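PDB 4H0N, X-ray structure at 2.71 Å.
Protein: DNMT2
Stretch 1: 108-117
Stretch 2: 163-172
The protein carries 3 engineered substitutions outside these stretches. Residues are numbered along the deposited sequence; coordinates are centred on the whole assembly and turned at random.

Stretch 1 (108-117) QLDNVDYILM
Stretch 2 (163-172) YCTARRNNLT

The guanidinium of Arg168 lies beside a loop of backbone carbonyls, yet its shortest approach is not a hydrogen bond. NH1 of Arg168 sits 2.7 Å from the O of Val112 at an angle too poor for one, while the same NH1 gives a weak bond to the O of Asp110 at 3.3 Å (124°). The O of Leu109 and OD1 of Asp113 lie at the edge of the group, and OD1 of Asp113 forms a long salt bridge to NH1 of Arg168, 4.0 Å. The example illustrates a general principle: where an antiparallel pair of strands runs out, a long side chain can extend the contact along the incoming loop.

That loop is a type I turn from Leu109 to Val112, closed by a weak bond from Val112 N to Leu109 O of 3.1 Å. Asp110 (phi/psi -57/-31) and Asn111 (-84/-29) occupy its corners. Val112 (-60/118) then extends the chain, and Asp113 (-106/-36) precedes the strand. The CA-to-CB bond of Arg168 points toward the first stretch, and the side chain adopts chi1 m (-83°), chi2 -98°, chi3 t (152°) and chi4 71°, which places its guanidinium beside the turn.

Strand 114-117 pairs with strand 163-168 at 172° between their directions, the axes approaching to 4.8 Å. The backbone of 114-117 is extended, near -125/130 throughout, and the register places Tyr114 opposite Arg167, Ile115 opposite Ala166, Leu116 opposite Thr165 and Met117 opposite Cys164, with CA-CA distances of 4.8, 5.0, 4.8 and 5.4 Å. Hydrogen-bonded and non-hydrogen-bonded pairs alternate. Ile115 N meets Ala166 O at 2.8 Å and Ala166 N meets Ile115 O at 2.8 Å; Met117 N to Cys164 O and Cys164 N to Met117 O are each 3.1 Å. Arg168 N continues the ladder to Asp113 O at 3.1 Å. Between these rungs, CA-H...O contacts use the same carbonyls, as from Leu116 CA to Cys164 O, 3.5 Å.

Side chains alternate with the pairs. Ile115 (m, t), Ala166, Met117 (t, t, p) and Cys164 (t) share one face, where Ile115 CB lies 4.0 Å from Ala166 CB and Met117 CE 3.8 Å from Cys164 CB. The other face carries Tyr114, Leu116, Thr165 and Arg167. There Leu116 (chi1 t, chi2 149°) brings CD1 to 4.0 Å from CG2 of Thr165 (p).

Beyond the strand, the second stretch folds through a type I turn from Arg168 to Leu171, with Asn169 (-78/-6) and Asn170 (-93/4) at its corners. The turn returns Leu171 (m, t) to the first stretch, where its CD1 lies 3.8 Å from CZ of Tyr114 and 3.9 Å from CB of Asp113. Tyr114, with chi1 m and chi2 92°, also presents its ring edge to Arg167: CE2 of Tyr114 is 3.7 Å from NH1 of Arg167 and lies over one face of the guanidinium. From the same group, NH2 of Arg167 bonds weakly to O of Leu171, 3.3 Å, tying strand to turn.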

ATOM      1  N   GLN A 108     -10.863  13.569  21.914  1.00 29.65           N
ATOM      2  CA  GLN A 108     -10.527  13.018  23.218  1.00 33.47           C
ATOM      3  C   GLN A 108      -9.280  12.152  23.149  1.00 30.48           C
ATOM      4  O   GLN A 108      -9.014  11.350  24.045  1.00 33.15           O
ATOM      5  CB  GLN A 108     -11.708  12.241  23.789  1.00 63.60           C
ATOM      6  CG  GLN A 108     -12.416  11.398  22.760  1.00 82.42           C
ATOM      7  CD  GLN A 108     -13.842  11.087  23.156  1.00 94.52           C
ATOM      8  OE1 GLN A 108     -14.503  11.893  23.810  1.00100.65           O
ATOM      9  NE2 GLN A 108     -14.328   9.916  22.755  1.00 89.16           N
ATOM     10  N   LEU A 109      -8.521  12.314  22.071  1.00 29.27           N
ATOM     11  CA  LEU A 109      -7.206  11.700  21.970  1.00 34.70           C
ATOM     12  C   LEU A 109      -6.181  12.765  22.333  1.00 41.29           C
ATOM     13  O   LEU A 109      -5.351  13.158  21.511  1.00 42.49           O
ATOM     14  CB  LEU A 109      -6.971  11.145  20.563  1.00 20.32           C
ATOM     15  CG  LEU A 109      -7.926  10.005  20.172  1.00 25.03           C
ATOM     16  CD1 LEU A 109      -7.635   9.451  18.782  1.00 18.78           C
ATOM     17  CD2 LEU A 109      -7.905   8.887  21.207  1.00 25.44           C
ATOM     18  N   ASP A 110      -6.261  13.220  23.584  1.00 45.42           N
ATOM     19  CA  ASP A 110      -5.539  14.398  24.072  1.00 43.34           C
ATOM     20  C   ASP A 110      -4.018  14.318  23.909  1.00 37.37           C
ATOM     21  O   ASP A 110      -3.362  15.342  23.721  1.00 37.78           O
ATOM     22  CB  ASP A 110      -5.881  14.653  25.548  1.00 52.88           C
ATOM     23  CG  ASP A 110      -7.376  14.559  25.837  1.00 63.74           C
ATOM     24  OD1 ASP A 110      -7.754  13.866  26.810  1.00 62.52           O
ATOM     25  OD2 ASP A 110      -8.171  15.186  25.103  1.00 66.03           O
ATOM     26  N   ASN A 111      -3.471  13.106  23.983  1.00 32.02           N
ATOM     27  CA  ASN A 111      -2.028  12.888  23.897  1.00 36.11           C
ATOM     28  C   ASN A 111      -1.512  12.809  22.458  1.00 33.82           C
ATOM     29  O   ASN A 111      -0.349  13.131  22.195  1.00 35.42           O
ATOM     30  CB  ASN A 111      -1.629  11.615  24.654  1.00 71.58           C
ATOM     31  CG  ASN A 111      -0.142  11.572  25.010  1.00 89.71           C
ATOM     32  OD1 ASN A 111       0.219  11.256  26.142  1.00 97.35           O
ATOM     33  ND2 ASN A 111       0.720  11.883  24.047  1.00 91.61           N
ATOM     34  N   VAL A 112      -2.360  12.362  21.537  1.00 22.46           N
ATOM     35  CA  VAL A 112      -1.949  12.188  20.150  1.00 21.14           C
ATOM     36  C   VAL A 112      -1.483  13.491  19.498  1.00 24.38           C
ATOM     37  O   VAL A 112      -2.247  14.448  19.377  1.00 21.10           O
ATOM     38  CB  VAL A 112      -3.065  11.557  19.313  1.00 22.17           C
ATOM     39  CG1 VAL A 112      -2.625  11.427  17.866  1.00 20.61           C
ATOM     40  CG2 VAL A 112      -3.433  10.194  19.883  1.00 24.76           C
ATOM     41  N   ASP A 113      -0.216  13.513  19.081  1.00 31.36           N
ATOM     42  CA  ASP A 113       0.398  14.711  18.506  1.00 37.83           C
ATOM     43  C   ASP A 113       0.577  14.632  16.991  1.00 29.66           C
ATOM     44  O   ASP A 113       0.441  15.631  16.284  1.00 26.38           O
ATOM     45  CB  ASP A 113       1.757  14.983  19.159  1.00 45.50           C
ATOM     46  CG  ASP A 113       1.635  15.677  20.500  1.00 46.74           C
ATOM     47  OD1 ASP A 113       0.699  16.483  20.672  1.00 47.89           O
ATOM     48  OD2 ASP A 113       2.480  15.420  21.381  1.00 49.57           O
ATOM     49  N   TYR A 114       0.898  13.447  16.496  1.00 20.38           N
ATOM     50  CA  TYR A 114       1.179  13.289  15.085  1.00 19.73           C
ATOM     51  C   TYR A 114       0.299  12.213  14.472  1.00 20.43           C
ATOM     52  O   TYR A 114       0.177  11.117  15.010  1.00 25.91           O
ATOM     53  CB  TYR A 114       2.647  12.925  14.884  1.00 20.79           C
ATOM     54  CG  TYR A 114       3.614  13.789  15.659  1.00 22.58           C
ATOM     55  CD1 TYR A 114       4.041  13.417  16.928  1.00 35.25           C
ATOM     56  CD2 TYR A 114       4.118  14.965  15.115  1.00 23.54           C
ATOM     57  CE1 TYR A 114       4.936  14.196  17.641  1.00 25.60           C
ATOM     58  CE2 TYR A 114       5.015  15.751  15.819  1.00 25.55           C
ATOM     59  CZ  TYR A 114       5.420  15.363  17.081  1.00 30.92           C
ATOM     60  OH  TYR A 114       6.310  16.146  17.788  1.00 28.85           O
ATOM     61  N   ILE A 115      -0.311  12.529  13.338  1.00 17.58           N
ATOM     62  CA  ILE A 115      -1.129  11.559  12.624  1.00 16.60           C
ATOM     63  C   ILE A 115      -0.652  11.481  11.188  1.00 17.29           C
ATOM     64  O   ILE A 115      -0.444  12.510  10.547  1.00 19.67           O
ATOM     65  CB  ILE A 115      -2.614  11.972  12.621  1.00 15.95           C
ATOM     66  CG1 ILE A 115      -3.162  12.031  14.045  1.00 16.26           C
ATOM     67  CG2 ILE A 115      -3.439  11.005  11.807  1.00 15.27           C
ATOM     68  CD1 ILE A 115      -4.606  12.501  14.121  1.00 19.20           C
ATOM     69  N   LEU A 116      -0.457  10.263  10.688  1.00 31.97           N
ATOM     70  CA  LEU A 116      -0.218  10.046   9.261  1.00 30.38           C
ATOM     71  C   LEU A 116      -1.208   9.025   8.729  1.00 21.77           C
ATOM     72  O   LEU A 116      -1.282   7.908   9.236  1.00 16.14           O
ATOM     73  CB  LEU A 116       1.215   9.569   8.993  1.00 21.14           C
ATOM     74  CG  LEU A 116       1.644   9.471   7.520  1.00 18.05           C
ATOM     75  CD1 LEU A 116       3.130   9.755   7.404  1.00 19.43           C
ATOM     76  CD2 LEU A 116       1.316   8.113   6.899  1.00 18.05           C
ATOM     77  N   MET A 117      -1.957   9.409   7.701  1.00 15.68           N
ATOM     78  CA  MET A 117      -2.902   8.494   7.080  1.00 15.52           C
ATOM     79  C   MET A 117      -2.664   8.333   5.584  1.00 16.04           C
ATOM     80  O   MET A 117      -2.493   9.317   4.870  1.00 16.25           O
ATOM     81  CB  MET A 117      -4.334   8.963   7.322  1.00 16.13           C
ATOM     82  CG  MET A 117      -5.379   8.201   6.517  1.00 17.58           C
ATOM     83  SD  MET A 117      -6.934   9.091   6.336  1.00 32.50           S
ATOM     84  CE  MET A 117      -6.335  10.739   5.983  1.00 79.27           C
ATOM     85  N   TYR A 163      -2.453  11.106   0.870  1.00 22.32           N
ATOM     86  CA  TYR A 163      -1.803  11.153   2.176  1.00 23.51           C
ATOM     87  C   TYR A 163      -2.140  12.425   2.925  1.00 25.68           C
ATOM     88  O   TYR A 163      -2.315  13.487   2.330  1.00 21.67           O
ATOM     89  CB  TYR A 163      -0.288  11.050   2.045  1.00 19.06           C
ATOM     90  CG  TYR A 163       0.187   9.754   1.450  1.00 24.57           C
ATOM     91  CD1 TYR A 163       0.405   8.640   2.251  1.00 22.81           C
ATOM     92  CD2 TYR A 163       0.421   9.639   0.083  1.00 26.99           C
ATOM     93  CE1 TYR A 163       0.850   7.450   1.708  1.00 22.54           C
ATOM     94  CE2 TYR A 163       0.859   8.452  -0.469  1.00 17.83           C
ATOM     95  CZ  TYR A 163       1.075   7.363   0.349  1.00 22.31           C
ATOM     96  OH  TYR A 163       1.514   6.179  -0.189  1.00 22.57           O
ATOM     97  N   CYS A 164      -2.220  12.307   4.244  1.00 26.68           N
ATOM     98  CA  CYS A 164      -2.392  13.463   5.098  1.00 25.22           C
ATOM     99  C   CYS A 164      -1.435  13.379   6.281  1.00 24.99           C
ATOM    100  O   CYS A 164      -1.475  12.422   7.056  1.00 27.89           O
ATOM    101  CB  CYS A 164      -3.838  13.548   5.589  1.00 32.21           C
ATOM    102  SG  CYS A 164      -4.154  14.971   6.654  1.00 36.68           S
ATOM    103  N   THR A 165      -0.554  14.364   6.399  1.00 21.18           N
ATOM    104  CA  THR A 165       0.298  14.478   7.577  1.00 24.18           C
ATOM    105  C   THR A 165      -0.288  15.544   8.495  1.00 23.22           C
ATOM    106  O   THR A 165      -0.193  16.735   8.212  1.00 25.88           O
ATOM    107  CB  THR A 165       1.755  14.822   7.209  1.00 25.64           C
ATOM    108  OG1 THR A 165       1.772  15.886   6.251  1.00 21.21           O
ATOM    109  CG2 THR A 165       2.453  13.610   6.612  1.00 20.59           C
ATOM    110  N   ALA A 166      -0.923  15.105   9.578  1.00 22.96           N
ATOM    111  CA  ALA A 166      -1.600  16.011  10.500  1.00 23.88           C
ATOM    112  C   ALA A 166      -0.813  16.123  11.793  1.00 24.52           C
ATOM    113  O   ALA A 166      -0.229  15.148  12.264  1.00 24.60           O
ATOM    114  CB  ALA A 166      -3.011  15.538  10.772  1.00 24.48           C
ATOM    115  N   ARG A 167      -0.818  17.315  12.370  1.00 25.19           N
ATOM    116  CA  ARG A 167       0.107  17.648  13.436  1.00 25.90           C
ATOM    117  C   ARG A 167      -0.497  18.717  14.356  1.00 36.29           C
ATOM    118  O   ARG A 167      -1.236  19.592  13.898  1.00 27.04           O
ATOM    119  CB  ARG A 167       1.382  18.173  12.793  1.00 25.52           C
ATOM    120  CG  ARG A 167       2.592  18.167  13.664  1.00 26.27           C
ATOM    121  CD  ARG A 167       3.713  18.872  12.939  1.00 26.16           C
ATOM    122  NE  ARG A 167       4.525  19.668  13.853  1.00 27.47           N
ATOM    123  CZ  ARG A 167       5.784  19.390  14.160  1.00 32.45           C
ATOM    124  NH1 ARG A 167       6.387  18.341  13.613  1.00 31.76           N
ATOM    125  NH2 ARG A 167       6.442  20.170  15.004  1.00 44.29           N
ATOM    126  N   ARG A 168      -0.190  18.638  15.650  1.00 27.97           N
ATOM    127  CA  ARG A 168      -0.647  19.647  16.609  1.00 29.12           C
ATOM    128  C   ARG A 168       0.058  20.973  16.365  1.00 29.30           C
ATOM    129  O   ARG A 168       1.273  21.007  16.158  1.00 29.17           O
ATOM    130  CB  ARG A 168      -0.426  19.176  18.047  1.00 30.36           C
ATOM    131  CG  ARG A 168      -1.527  18.270  18.570  1.00 44.23           C
ATOM    132  CD  ARG A 168      -2.543  19.040  19.405  1.00 52.06           C
ATOM    133  NE  ARG A 168      -3.869  18.422  19.374  1.00 64.13           N
ATOM    134  CZ  ARG A 168      -4.188  17.277  19.977  1.00 63.15           C
ATOM    135  NH1 ARG A 168      -3.273  16.603  20.661  1.00 68.90           N
ATOM    136  NH2 ARG A 168      -5.424  16.802  19.891  1.00 49.78           N
ATOM    137  N   ASN A 169      -0.699  22.067  16.390  1.00 29.82           N
ATOM    138  CA  ASN A 169      -0.153  23.357  15.977  1.00 30.14           C
ATOM    139  C   ASN A 169       0.737  24.040  16.994  1.00 31.31           C
ATOM    140  O   ASN A 169       1.331  25.069  16.694  1.00 73.09           O
ATOM    141  CB  ASN A 169      -1.245  24.318  15.488  1.00 42.62           C
ATOM    142  CG  ASN A 169      -2.321  24.587  16.529  1.00 36.91           C
ATOM    143  OD1 ASN A 169      -2.113  24.409  17.730  1.00 39.34           O
ATOM    144  ND2 ASN A 169      -3.482  25.032  16.064  1.00 36.54           N
ATOM    145  N   ASN A 170       0.841  23.470  18.187  1.00 42.56           N
ATOM    146  CA  ASN A 170       1.680  24.060  19.227  1.00 44.10           C
ATOM    147  C   ASN A 170       3.091  23.478  19.236  1.00 48.40           C
ATOM    148  O   ASN A 170       3.910  23.801  20.097  1.00 52.04           O
ATOM    149  CB  ASN A 170       1.024  23.921  20.599  1.00 42.54           C
ATOM    150  CG  ASN A 170       0.560  22.509  20.882  1.00 44.73           C
ATOM    151  OD1 ASN A 170       0.548  21.657  19.993  1.00 44.24           O
ATOM    152  ND2 ASN A 170       0.160  22.255  22.122  1.00 47.89           N
ATOM    153  N   LEU A 171       3.363  22.616  18.266  1.00 47.41           N
ATOM    154  CA  LEU A 171       4.697  22.088  18.058  1.00 47.08           C
ATOM    155  C   LEU A 171       5.235  22.775  16.812  1.00 55.21           C
ATOM    156  O   LEU A 171       4.567  22.800  15.778  1.00 70.14           O
ATOM    157  CB  LEU A 171       4.635  20.575  17.853  1.00 37.85           C
ATOM    158  CG  LEU A 171       3.608  19.842  18.724  1.00 38.48           C
ATOM    159  CD1 LEU A 171       3.466  18.384  18.311  1.00 31.00           C
ATOM    160  CD2 LEU A 171       3.971  19.954  20.198  1.00 33.64           C
ATOM    161  N   THR A 172       6.426  23.349  16.916  1.00 44.76           N
ATOM    162  CA  THR A 172       6.997  24.128  15.824  1.00 41.93           C
ATOM    163  C   THR A 172       7.259  23.284  14.596  1.00 36.93           C
ATOM    164  O   THR A 172       8.131  22.412  14.615  1.00 42.40           O
ATOM    165  CB  THR A 172       8.325  24.755  16.230  1.00 48.35           C
ATOM    166  OG1 THR A 172       9.139  23.761  16.873  1.00 55.82           O
ATOM    167  CG2 THR A 172       8.086  25.922  17.173  1.00 42.77           C
TER